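Local atomic coordinates of putative pectin lyase (Geobacillus virus E2, PDB entry 7CHU), a protein that forms the tailspike of a deep-sea thermophilic bacteriophage and probably binds, and perhaps breaks down, polysaccharide on the surface of its bacterial host. Residues T228-L233 / E261-S266; V75-F80 / Y116-T121; Q426-N431 / G455-N460. One frame throughout, in Å; residues are numbered along the deposited sequence.

In the fold
Interactions 1 and 2 both join successive coils of the parallel beta-helix, with centres 29 Å apart, whereas interaction 3 lies about 66 Å from interaction 2, centre to centre, among antiparallel strands beyond the chain's centre. The most buried is interaction 2, near the start of the beta-helix: two parallel-strand bonds and apolar packing, with a second subunit beside it. Interaction 1 is partly buried and more polar; stacked turns are joined by an inward asparagine on one side and by waters on the other. Interaction 3 is the most exposed, though partly buried, and there two turns meet chiefly through backbone bonds and one carboxylate. Each contact holds its own strands and turns.

Interaction 1: residues T228-L233 / E261-S266; sequences TDNGDL and EANNGS
Thr228 and Glu261 form a parallel bridge with CA atoms 4.8 Å apart, and from it the two segments run on in much the same direction, their end-to-end vectors 21° apart. Each segment leaves its strand through a residue with left-handed helical backbone angles, Asp229 in one and Ala262 in the next, and each then places an asparagine. Asn230 and Asn263 lie side by side, pointing the same way, with amide planes 23° apart. Asn263 CG stands anti to its carbonyl carbon (chi1 -85°), and Asn263 OD1 accepts from Asn230 N at 2.7 Å, the donor lying in the carbonyl plane. Asn230 OD1 in turn accepts from Cys207 N, so the same bond recurs one coil earlier. This repeat is consistent with the asparagine ladder of pectate-lyase-like right-handed parallel beta-helices, set at a turn between strands. Asn230 ND2 is buried and satisfied by Val204 O and Asn227 OD1. On the backbone, Asn264 N donates to Asn230 O at 2.8 Å, and Gly265 N adds a weak bond to the same oxygen. Asn264 turns toward the other coil: its CB sits 3.6 Å from Gly231 O, while ND2 donates to two waters. One water, 2.8 Å from Asn264 ND2, also bonds Asp229 O and Gly231 O; the other, 2.9 Å from Asn264 ND2, donates to Asp229 OD1. Asn264 OD1 faces a different partner, Lys292 NZ.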
ATOM      1  N   THR A 228     -11.156  16.130  -8.835  1.00 13.25           N
ATOM      2  CA  THR A 228     -12.531  15.981  -9.316  1.00 15.25           C
ATOM      3  C   THR A 228     -12.915  17.121 -10.254  1.00 15.89           C
ATOM      4  O   THR A 228     -12.357  18.217 -10.185  1.00 14.05           O
ATOM      5  CB  THR A 228     -13.580  15.943  -8.176  1.00 17.78           C
ATOM      6  OG1 THR A 228     -13.955  17.280  -7.809  1.00 18.01           O
ATOM      7  CG2 THR A 228     -13.029  15.241  -6.949  1.00 15.94           C
ATOM      8  N   ASP A 229     -13.894  16.840 -11.139  1.00 13.90           N
ATOM      9  CA  ASP A 229     -14.555  17.854 -11.972  1.00 15.56           C
ATOM     10  C   ASP A 229     -13.570  18.598 -12.875  1.00 14.97           C
ATOM     11  O   ASP A 229     -13.738  19.784 -13.152  1.00 15.07           O
ATOM     12  CB  ASP A 229     -15.339  18.858 -11.111  1.00 14.16           C
ATOM     13  CG  ASP A 229     -16.474  18.201 -10.340  1.00 23.76           C
ATOM     14  OD1 ASP A 229     -17.559  18.048 -10.926  1.00 22.99           O
ATOM     15  OD2 ASP A 229     -16.272  17.819  -9.162  1.00 22.92           O
ATOM     16  N   ASN A 230     -12.532  17.913 -13.341  1.00 15.25           N
ATOM     17  CA  ASN A 230     -11.495  18.526 -14.157  1.00 13.34           C
ATOM     18  C   ASN A 230     -11.620  18.081 -15.608  1.00 15.77           C
ATOM     19  O   ASN A 230     -12.213  17.055 -15.906  1.00 13.47           O
ATOM     20  CB  ASN A 230     -10.109  18.156 -13.634  1.00 12.05           C
ATOM     21  CG  ASN A 230      -9.828  18.753 -12.261  1.00 14.71           C
ATOM     22  OD1 ASN A 230     -10.089  19.937 -12.018  1.00 13.38           O
ATOM     23  ND2 ASN A 230      -9.290  17.933 -11.357  1.00 13.15           N
ATOM     24  N   GLY A 231     -11.014  18.848 -16.508  1.00 15.89           N
ATOM     25  CA  GLY A 231     -10.907  18.427 -17.892  1.00 15.53           C
ATOM     26  C   GLY A 231     -12.113  18.811 -18.722  1.00 18.35           C
ATOM     27  O   GLY A 231     -13.014  19.538 -18.297  1.00 15.23           O
ATOM     28  N   ASP A 232     -12.117  18.294 -19.953  1.00 17.34           N
ATOM     29  CA  ASP A 232     -13.126  18.601 -20.955  1.00 17.40           C
ATOM     30  C   ASP A 232     -12.885  17.668 -22.132  1.00 19.21           C
ATOM     31  O   ASP A 232     -11.958  17.886 -22.920  1.00 18.03           O
ATOM     32  CB  ASP A 232     -13.044  20.073 -21.398  1.00 19.62           C
ATOM     33  CG  ASP A 232     -14.099  20.446 -22.475  1.00 24.08           C
ATOM     34  OD1 ASP A 232     -14.707  19.571 -23.100  1.00 27.82           O
ATOM     35  OD2 ASP A 232     -14.306  21.647 -22.721  1.00 36.15           O
ATOM     36  N   LEU A 233     -13.702  16.631 -22.248  1.00 15.29           N
ATOM     37  CA  LEU A 233     -13.458  15.616 -23.269  1.00 18.74           C
ATOM     38  C   LEU A 233     -13.456  16.216 -24.669  1.00 15.40           C
ATOM     39  O   LEU A 233     -12.664  15.801 -25.527  1.00 15.89           O
ATOM     40  CB  LEU A 233     -14.507  14.516 -23.181  1.00 19.75           C
ATOM     41  CG  LEU A 233     -14.236  13.406 -24.187  1.00 21.67           C
ATOM     42  CD1 LEU A 233     -12.866  12.819 -23.914  1.00 18.37           C
ATOM     43  CD2 LEU A 233     -15.313  12.357 -24.043  1.00 23.04           C
ATOM     44  N   GLU A 261     -12.520  11.544  -9.102  1.00 14.90           N
ATOM     45  CA  GLU A 261     -13.968  11.362  -9.132  1.00 17.40           C
ATOM     46  C   GLU A 261     -14.621  12.371 -10.063  1.00 17.16           C
ATOM     47  O   GLU A 261     -14.269  13.545 -10.042  1.00 12.98           O
ATOM     48  CB  GLU A 261     -14.578  11.499  -7.729  1.00 17.57           C
ATOM     49  CG  GLU A 261     -16.101  11.315  -7.746  1.00 17.22           C
ATOM     50  CD  GLU A 261     -16.683  10.976  -6.386  1.00 25.42           C
ATOM     51  OE1 GLU A 261     -15.928  10.914  -5.393  1.00 22.51           O
ATOM     52  OE2 GLU A 261     -17.905  10.773  -6.317  1.00 26.19           O
ATOM     53  N   ALA A 262     -15.593  11.905 -10.857  1.00 15.89           N
ATOM     54  CA  ALA A 262     -16.451  12.781 -11.661  1.00 17.48           C
ATOM     55  C   ALA A 262     -15.637  13.755 -12.517  1.00 15.92           C
ATOM     56  O   ALA A 262     -15.939  14.944 -12.604  1.00 15.09           O
ATOM     57  CB  ALA A 262     -17.450  13.539 -10.771  1.00 18.00           C
ATOM     58  N   ASN A 263     -14.593  13.264 -13.157  1.00 13.05           N
ATOM     59  CA  ASN A 263     -13.866  14.141 -14.055  1.00 16.72           C
ATOM     60  C   ASN A 263     -14.582  14.198 -15.394  1.00 18.90           C
ATOM     61  O   ASN A 263     -15.378  13.317 -15.729  1.00 19.16           O
ATOM     62  CB  ASN A 263     -12.426  13.671 -14.195  1.00 17.34           C
ATOM     63  CG  ASN A 263     -11.542  14.213 -13.060  1.00 16.77           C
ATOM     64  OD1 ASN A 263     -11.550  15.418 -12.770  1.00 14.12           O
ATOM     65  ND2 ASN A 263     -10.824  13.323 -12.397  1.00 14.60           N
ATOM     66  N   ASN A 264     -14.354  15.284 -16.131  1.00 16.90           N
ATOM     67  CA  ASN A 264     -15.019  15.451 -17.411  1.00 20.41           C
ATOM     68  C   ASN A 264     -14.186  14.939 -18.578  1.00 18.35           C
ATOM     69  O   ASN A 264     -14.729  14.718 -19.665  1.00 23.89           O
ATOM     70  CB  ASN A 264     -15.423  16.919 -17.584  1.00 15.27           C
ATOM     71  CG  ASN A 264     -16.466  17.315 -16.574  1.00 18.70           C
ATOM     72  OD1 ASN A 264     -17.523  16.708 -16.527  1.00 22.98           O
ATOM     73  ND2 ASN A 264     -16.153  18.269 -15.706  1.00 18.72           N
ATOM     74  N   GLY A 265     -12.891  14.745 -18.379  1.00 19.01           N
ATOM     75  CA  GLY A 265     -12.094  13.907 -19.238  1.00 16.65           C
ATOM     76  C   GLY A 265     -11.852  12.572 -18.578  1.00 14.76           C
ATOM     77  O   GLY A 265     -12.538  12.186 -17.622  1.00 19.30           O
ATOM     78  N   SER A 266     -10.851  11.855 -19.080  1.00 12.90           N
ATOM     79  CA  SER A 266     -10.348  10.693 -18.354  1.00 12.83           C
ATOM     80  C   SER A 266      -9.774  11.105 -16.996  1.00 12.86           C
ATOM     81  O   SER A 266      -9.233  12.199 -16.843  1.00 15.12           O
ATOM     82  CB  SER A 266      -9.280   9.996 -19.186  1.00 16.68           C
ATOM     83  OG  SER A 266      -9.894   9.266 -20.249  1.00 15.21           O
TER
HETATM   84  O   HOH W   1     -14.138  20.260 -15.768  1.00 18.56           O
HETATM   85  O   HOH W   2     -18.159  18.880 -13.667  1.00 25.43           O

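Interaction 2: residues V75-F80 / Y116-T121; sequences VNVKEF and YFPTGT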
ATOM      1  N   VAL A  75       8.191  30.972   4.951  1.00 18.97           N
ATOM      2  CA  VAL A  75       7.770  32.263   4.435  1.00 17.48           C
ATOM      3  C   VAL A  75       6.252  32.241   4.373  1.00 19.08           C
ATOM      4  O   VAL A  75       5.671  31.432   3.648  1.00 19.16           O
ATOM      5  CB  VAL A  75       8.383  32.543   3.060  1.00 19.95           C
ATOM      6  CG1 VAL A  75       7.889  33.876   2.530  1.00 20.81           C
ATOM      7  CG2 VAL A  75       9.893  32.528   3.161  1.00 25.58           C
ATOM      8  N   ASN A  76       5.612  33.119   5.138  1.00 16.44           N
ATOM      9  CA  ASN A  76       4.162  33.258   5.159  1.00 15.17           C
ATOM     10  C   ASN A  76       3.750  34.280   4.107  1.00 18.23           C
ATOM     11  O   ASN A  76       4.234  35.423   4.124  1.00 16.24           O
ATOM     12  CB  ASN A  76       3.699  33.688   6.559  1.00 14.22           C
ATOM     13  CG  ASN A  76       2.197  33.537   6.770  1.00 15.37           C
ATOM     14  OD1 ASN A  76       1.409  33.989   5.962  1.00 16.94           O
ATOM     15  ND2 ASN A  76       1.799  32.872   7.863  1.00 16.27           N
ATOM     16  N   VAL A  77       2.871  33.873   3.184  1.00 15.06           N
ATOM     17  CA  VAL A  77       2.428  34.796   2.136  1.00 12.85           C
ATOM     18  C   VAL A  77       1.765  36.034   2.734  1.00 17.26           C
ATOM     19  O   VAL A  77       1.756  37.094   2.107  1.00 15.57           O
ATOM     20  CB  VAL A  77       1.475  34.096   1.135  1.00 16.18           C
ATOM     21  CG1 VAL A  77       2.193  32.947   0.438  1.00 13.62           C
ATOM     22  CG2 VAL A  77       0.183  33.615   1.850  1.00 11.91           C
ATOM     23  N   LYS A  78       1.246  35.946   3.960  1.00 15.43           N
ATOM     24  CA  LYS A  78       0.644  37.135   4.566  1.00 16.30           C
ATOM     25  C   LYS A  78       1.674  38.240   4.782  1.00 17.59           C
ATOM     26  O   LYS A  78       1.319  39.423   4.816  1.00 16.09           O
ATOM     27  CB  LYS A  78      -0.021  36.771   5.897  1.00 17.70           C
ATOM     28  CG  LYS A  78      -1.401  37.347   6.070  1.00 28.87           C
ATOM     29  CD  LYS A  78      -1.862  37.291   7.518  1.00 36.09           C
ATOM     30  CE  LYS A  78      -2.987  38.293   7.772  1.00 41.32           C
ATOM     31  NZ  LYS A  78      -3.897  37.854   8.880  1.00 50.69           N
ATOM     32  N   GLU A  79       2.949  37.872   4.951  1.00 18.82           N
ATOM     33  CA  GLU A  79       4.016  38.859   5.040  1.00 18.52           C
ATOM     34  C   GLU A  79       4.122  39.712   3.794  1.00 19.70           C
ATOM     35  O   GLU A  79       4.748  40.778   3.833  1.00 16.72           O
ATOM     36  CB  GLU A  79       5.373  38.191   5.247  1.00 20.42           C
ATOM     37  CG  GLU A  79       5.498  37.289   6.444  1.00 24.42           C
ATOM     38  CD  GLU A  79       6.783  36.466   6.375  1.00 30.92           C
ATOM     39  OE1 GLU A  79       7.769  36.982   5.777  1.00 30.87           O
ATOM     40  OE2 GLU A  79       6.794  35.311   6.885  1.00 22.32           O
ATOM     41  N   PHE A  80       3.584  39.251   2.676  1.00 13.46           N
ATOM     42  CA  PHE A  80       3.755  39.936   1.404  1.00 18.62           C
ATOM     43  C   PHE A  80       2.468  40.586   0.930  1.00 19.62           C
ATOM     44  O   PHE A  80       2.406  41.077  -0.203  1.00 20.80           O
ATOM     45  CB  PHE A  80       4.330  38.967   0.374  1.00 15.15           C
ATOM     46  CG  PHE A  80       5.778  38.650   0.627  1.00 17.74           C
ATOM     47  CD1 PHE A  80       6.141  37.664   1.540  1.00 19.43           C
ATOM     48  CD2 PHE A  80       6.777  39.408   0.014  1.00 19.93           C
ATOM     49  CE1 PHE A  80       7.500  37.415   1.823  1.00 21.21           C
ATOM     50  CE2 PHE A  80       8.131  39.166   0.260  1.00 21.42           C
ATOM     51  CZ  PHE A  80       8.499  38.171   1.175  1.00 20.46           C
ATOM     52  N   TYR A 116       4.167  29.272   3.067  1.00 12.43           N
ATOM     53  CA  TYR A 116       3.010  28.833   3.831  1.00 13.86           C
ATOM     54  C   TYR A 116       1.825  29.746   3.556  1.00 15.71           C
ATOM     55  O   TYR A 116       1.965  30.977   3.601  1.00 14.43           O
ATOM     56  CB  TYR A 116       3.314  28.825   5.328  1.00 11.70           C
ATOM     57  CG  TYR A 116       2.082  28.426   6.096  1.00 13.37           C
ATOM     58  CD1 TYR A 116       1.623  27.115   6.057  1.00 14.53           C
ATOM     59  CD2 TYR A 116       1.345  29.365   6.806  1.00 16.32           C
ATOM     60  CE1 TYR A 116       0.465  26.733   6.756  1.00 17.42           C
ATOM     61  CE2 TYR A 116       0.192  28.998   7.495  1.00 19.12           C
ATOM     62  CZ  TYR A 116      -0.240  27.688   7.470  1.00 17.21           C
ATOM     63  OH  TYR A 116      -1.390  27.330   8.156  1.00 25.33           O
ATOM     64  N   PHE A 117       0.670  29.139   3.285  1.00 15.25           N
ATOM     65  CA  PHE A 117      -0.575  29.854   2.972  1.00 15.22           C
ATOM     66  C   PHE A 117      -1.545  29.617   4.125  1.00 13.60           C
ATOM     67  O   PHE A 117      -2.101  28.507   4.227  1.00 16.33           O
ATOM     68  CB  PHE A 117      -1.216  29.350   1.661  1.00 12.44           C
ATOM     69  CG  PHE A 117      -0.403  29.569   0.414  1.00 12.33           C
ATOM     70  CD1 PHE A 117       0.789  28.893   0.205  1.00 12.96           C
ATOM     71  CD2 PHE A 117      -0.881  30.390  -0.589  1.00 12.28           C
ATOM     72  CE1 PHE A 117       1.520  29.095  -0.954  1.00 11.95           C
ATOM     73  CE2 PHE A 117      -0.158  30.603  -1.764  1.00 11.55           C
ATOM     74  CZ  PHE A 117       1.047  29.955  -1.945  1.00 12.01           C
ATOM     75  N   PRO A 118      -1.811  30.596   4.988  1.00 14.58           N
ATOM     76  CA  PRO A 118      -2.760  30.382   6.091  1.00 16.42           C
ATOM     77  C   PRO A 118      -4.169  30.188   5.557  1.00 18.61           C
ATOM     78  O   PRO A 118      -4.471  30.467   4.392  1.00 16.65           O
ATOM     79  CB  PRO A 118      -2.669  31.674   6.927  1.00 19.57           C
ATOM     80  CG  PRO A 118      -1.395  32.367   6.463  1.00 18.28           C
ATOM     81  CD  PRO A 118      -1.222  31.952   5.025  1.00 15.68           C
ATOM     82  N   THR A 119      -5.025  29.675   6.441  1.00 14.30           N
ATOM     83  CA  THR A 119      -6.444  29.509   6.143  1.00 14.98           C
ATOM     84  C   THR A 119      -6.984  30.703   5.372  1.00 17.20           C
ATOM     85  O   THR A 119      -6.727  31.856   5.735  1.00 15.55           O
ATOM     86  CB  THR A 119      -7.219  29.334   7.443  1.00 17.57           C
ATOM     87  OG1 THR A 119      -6.821  28.097   8.050  1.00 19.67           O
ATOM     88  CG2 THR A 119      -8.727  29.307   7.169  1.00 18.61           C
ATOM     89  N   GLY A 120      -7.668  30.436   4.271  1.00 13.65           N
ATOM     90  CA  GLY A 120      -8.208  31.523   3.479  1.00 16.64           C
ATOM     91  C   GLY A 120      -8.523  31.109   2.057  1.00 18.57           C
ATOM     92  O   GLY A 120      -8.218  30.006   1.611  1.00 13.76           O
ATOM     93  N   THR A 121      -9.140  32.051   1.348  1.00 17.01           N
ATOM     94  CA  THR A 121      -9.501  31.926  -0.054  1.00 16.47           C
ATOM     95  C   THR A 121      -8.649  32.933  -0.817  1.00 17.61           C
ATOM     96  O   THR A 121      -8.751  34.133  -0.562  1.00 16.77           O
ATOM     97  CB  THR A 121     -10.992  32.226  -0.226  1.00 18.19           C
ATOM     98  OG1 THR A 121     -11.757  31.267   0.510  1.00 31.36           O
ATOM     99  CG2 THR A 121     -11.402  32.186  -1.680  1.00 22.56           C
TER
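Val77 packs against Phe117 and Pro118 in the tight part of this contact. Its CG1 sits 3.9 Å from the centroid of the Phe117 ring and 7° off the ring normal, a CH-pi contact over the centre of one face. The other branch, Val77 CG2, lies between the backbone N and the carbonyl carbon and meets Pro118 CD at 3.8 Å. Helix 91-99 adds Ala97 against Val77 and Ile94 against Phe117. The backbones are joined by two straight bonds, Tyr116 N to Val75 O at 2.7 Å and Val77 N to Tyr116 O at 3.1 Å, which straddle the parallel bridge of Asn76 with Tyr116. These strands, 75-76 and 113-117, belong to the first coils of the parallel beta-helix, and the chain passes through helix 91-99 between them. Asn76 points the same way as Tyr116, with amide and ring planes 77° apart, and its ND2 lies at the ring edge, 3.7 Å from Tyr116 CD2. Tip to tip with Pro118, Asn76 OD1 comes within 3.3 Å of Pro118 CG; it also accepts from Lys78 N at 2.8 Å, closing an Asx turn. On this side a second subunit covers the contact, its Thr72 bonding Asn76 ND2 and packing on Pro118. The contact loosens beyond these residues: Lys78 is exposed to solvent and covers little of segment 116-121, and past Pro118 the two segments part, Thr119 OG1 bonding Gly112 O of the second subunit.

Interaction 3: residues Q426-N431 / G455-N460; sequences QPKGTN and GTDNSN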
ATOM      1  N   GLN A 426     -13.683 -19.976 -30.367  1.00 18.84           N
ATOM      2  CA  GLN A 426     -12.375 -20.302 -30.918  1.00 21.91           C
ATOM      3  C   GLN A 426     -11.675 -18.997 -31.268  1.00 24.21           C
ATOM      4  O   GLN A 426     -12.030 -18.363 -32.277  1.00 26.89           O
ATOM      5  CB  GLN A 426     -12.519 -21.188 -32.166  1.00 18.93           C
ATOM      6  CG  GLN A 426     -11.210 -21.673 -32.752  1.00 18.78           C
ATOM      7  CD  GLN A 426     -11.424 -22.567 -33.980  1.00 28.12           C
ATOM      8  OE1 GLN A 426     -11.597 -22.078 -35.101  1.00 24.81           O
ATOM      9  NE2 GLN A 426     -11.422 -23.874 -33.768  1.00 21.32           N
ATOM     10  N   PRO A 427     -10.679 -18.558 -30.486  1.00 26.22           N
ATOM     11  CA  PRO A 427     -10.083 -17.229 -30.727  1.00 24.41           C
ATOM     12  C   PRO A 427      -9.340 -17.113 -32.044  1.00 27.70           C
ATOM     13  O   PRO A 427      -9.521 -16.121 -32.761  1.00 31.06           O
ATOM     14  CB  PRO A 427      -9.136 -17.058 -29.531  1.00 27.38           C
ATOM     15  CG  PRO A 427      -9.621 -17.967 -28.520  1.00 25.20           C
ATOM     16  CD  PRO A 427     -10.179 -19.153 -29.240  1.00 22.35           C
ATOM     17  N   LYS A 428      -8.487 -18.088 -32.378  1.00 29.02           N
ATOM     18  CA  LYS A 428      -7.724 -18.085 -33.626  1.00 27.80           C
ATOM     19  C   LYS A 428      -8.387 -19.036 -34.616  1.00 27.65           C
ATOM     20  O   LYS A 428      -8.314 -20.260 -34.452  1.00 24.55           O
ATOM     21  CB  LYS A 428      -6.269 -18.484 -33.385  1.00 29.24           C
ATOM     22  CG  LYS A 428      -5.418 -18.481 -34.661  1.00 27.52           C
ATOM     23  CD  LYS A 428      -3.946 -18.354 -34.318  1.00 39.27           C
ATOM     24  CE  LYS A 428      -3.095 -17.966 -35.527  1.00 41.92           C
ATOM     25  NZ  LYS A 428      -1.689 -17.683 -35.129  1.00 49.72           N
ATOM     26  N   GLY A 429      -9.005 -18.473 -35.660  1.00 29.66           N
ATOM     27  CA  GLY A 429      -9.824 -19.259 -36.571  1.00 26.68           C
ATOM     28  C   GLY A 429      -9.049 -20.188 -37.482  1.00 24.60           C
ATOM     29  O   GLY A 429      -9.644 -21.095 -38.074  1.00 24.16           O
ATOM     30  N   THR A 430      -7.740 -19.988 -37.614  1.00 21.73           N
ATOM     31  CA  THR A 430      -6.941 -20.836 -38.490  1.00 27.85           C
ATOM     32  C   THR A 430      -6.408 -22.076 -37.794  1.00 28.70           C
ATOM     33  O   THR A 430      -5.796 -22.919 -38.463  1.00 27.81           O
ATOM     34  CB  THR A 430      -5.750 -20.061 -39.096  1.00 29.51           C
ATOM     35  OG1 THR A 430      -4.946 -19.498 -38.054  1.00 34.86           O
ATOM     36  CG2 THR A 430      -6.229 -18.945 -40.028  1.00 31.37           C
ATOM     37  N   ASN A 431      -6.621 -22.215 -36.479  1.00 25.66           N
ATOM     38  CA  ASN A 431      -6.104 -23.350 -35.725  1.00 22.41           C
ATOM     39  C   ASN A 431      -7.256 -24.164 -35.154  1.00 22.37           C
ATOM     40  O   ASN A 431      -8.330 -23.631 -34.873  1.00 20.49           O
ATOM     41  CB  ASN A 431      -5.183 -22.903 -34.590  1.00 23.06           C
ATOM     42  CG  ASN A 431      -3.936 -22.174 -35.094  1.00 33.71           C
ATOM     43  OD1 ASN A 431      -3.594 -22.241 -36.271  1.00 34.62           O
ATOM     44  ND2 ASN A 431      -3.268 -21.459 -34.198  1.00 33.83           N
ATOM     45  N   GLY A 455     -12.003 -21.184 -39.370  1.00 31.03           N
ATOM     46  CA  GLY A 455     -11.783 -20.197 -40.404  1.00 32.67           C
ATOM     47  C   GLY A 455     -12.022 -18.756 -39.986  1.00 37.13           C
ATOM     48  O   GLY A 455     -11.595 -17.842 -40.701  1.00 41.78           O
ATOM     49  N   THR A 456     -12.659 -18.512 -38.845  1.00 34.55           N
ATOM     50  CA  THR A 456     -13.012 -17.154 -38.439  1.00 38.34           C
ATOM     51  C   THR A 456     -12.626 -16.929 -36.986  1.00 33.31           C
ATOM     52  O   THR A 456     -13.049 -17.689 -36.110  1.00 36.35           O
ATOM     53  CB  THR A 456     -14.514 -16.907 -38.638  1.00 39.10           C
ATOM     54  OG1 THR A 456     -14.838 -17.096 -40.018  1.00 37.91           O
ATOM     55  CG2 THR A 456     -14.898 -15.490 -38.217  1.00 37.06           C
ATOM     56  N   ASP A 457     -11.816 -15.901 -36.725  1.00 35.98           N
ATOM     57  CA  ASP A 457     -11.433 -15.619 -35.348  1.00 31.16           C
ATOM     58  C   ASP A 457     -12.665 -15.327 -34.499  1.00 33.35           C
ATOM     59  O   ASP A 457     -13.625 -14.699 -34.957  1.00 34.22           O
ATOM     60  CB  ASP A 457     -10.462 -14.435 -35.268  1.00 36.15           C
ATOM     61  CG  ASP A 457      -9.140 -14.694 -35.967  1.00 36.38           C
ATOM     62  OD1 ASP A 457      -8.721 -15.863 -36.105  1.00 34.81           O
ATOM     63  OD2 ASP A 457      -8.496 -13.695 -36.355  1.00 46.42           O
ATOM     64  N   ASN A 458     -12.634 -15.806 -33.256  1.00 31.89           N
ATOM     65  CA  ASN A 458     -13.657 -15.527 -32.239  1.00 32.71           C
ATOM     66  C   ASN A 458     -15.032 -16.088 -32.596  1.00 31.16           C
ATOM     67  O   ASN A 458     -16.047 -15.626 -32.071  1.00 35.36           O
ATOM     68  CB  ASN A 458     -13.750 -14.025 -31.941  1.00 32.71           C
ATOM     69  CG  ASN A 458     -12.498 -13.490 -31.271  1.00 32.62           C
ATOM     70  OD1 ASN A 458     -11.933 -14.135 -30.390  1.00 37.02           O
ATOM     71  ND2 ASN A 458     -12.064 -12.302 -31.678  1.00 35.60           N
ATOM     72  N   SER A 459     -15.081 -17.112 -33.450  1.00 27.98           N
ATOM     73  CA  SER A 459     -16.323 -17.752 -33.858  1.00 29.81           C
ATOM     74  C   SER A 459     -16.771 -18.829 -32.854  1.00 31.14           C
ATOM     75  O   SER A 459     -16.000 -19.307 -32.019  1.00 28.21           O
ATOM     76  CB  SER A 459     -16.154 -18.379 -35.239  1.00 28.85           C
ATOM     77  OG  SER A 459     -15.382 -19.562 -35.159  1.00 35.54           O
ATOM     78  N   ASN A 460     -18.040 -19.223 -32.958  1.00 26.51           N
ATOM     79  CA  ASN A 460     -18.595 -20.285 -32.127  1.00 29.68           C
ATOM     80  C   ASN A 460     -18.336 -21.636 -32.773  1.00 28.21           C
ATOM     81  O   ASN A 460     -18.565 -21.811 -33.972  1.00 28.98           O
ATOM     82  CB  ASN A 460     -20.098 -20.089 -31.919  1.00 25.86           C
ATOM     83  CG  ASN A 460     -20.406 -18.858 -31.101  1.00 29.00           C
ATOM     84  OD1 ASN A 460     -19.565 -18.394 -30.326  1.00 28.66           O
ATOM     85  ND2 ASN A 460     -21.611 -18.317 -31.263  1.00 28.29           N
TER
HETATM   86  O   HOH W   3      -9.132 -13.676 -30.979  1.00 34.37           O
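Asp457 reaches across to the backbone of Gly429 with its carboxylate. Its CG stands anti to the carbonyl carbon, beside the backbone N (chi1 -63°), and OD1 uses the anti lone pair to accept from Gly429 N at 2.7 Å; with an N-H...O angle of 179° the bond is essentially straight. The same side chain lies against the Pro427 carbonyl, its CB 3.2 Å from Pro427 O. Pro427 O and Asp457 OD1, both acceptors, lie near each other; Asn458 N, donating at 3.2 Å to Pro427 O from above the carbonyl plane, probably eases this. Asn458 is turned differently: OD1 approaches the proline from its CA side, 3.6 Å from Pro427 CA, shares a water with Pro427 O, and is also bonded by Asn379 ND2. Two beta turns face each other here, a type I turn over Lys428-Asn431 and a type II turn over Thr456-Ser459, with Asn458 at the left-handed position of the second. Gly429, lacking a side chain, lies close against the other turn; its CA is 3.6 Å from Thr456 O, and its carbonyl O accepts from Gly455 N at 2.7 Å. At the other end Gln426 N donates almost straight to Ser459 O at 2.9 Å, while its extended side chain leads elsewhere: OE1 accepts from Ser454 N, and NE2 bonds Ser433 OG and Asn452 O. Ser459 OG likewise bonds Ser454 OG. In the fold, segment 426-431 carries the chain from strand 423-426 to strand 433-438, and segment 455-460 leads into strand 459-469, which pairs antiparallel with both 423-426 and 446-451.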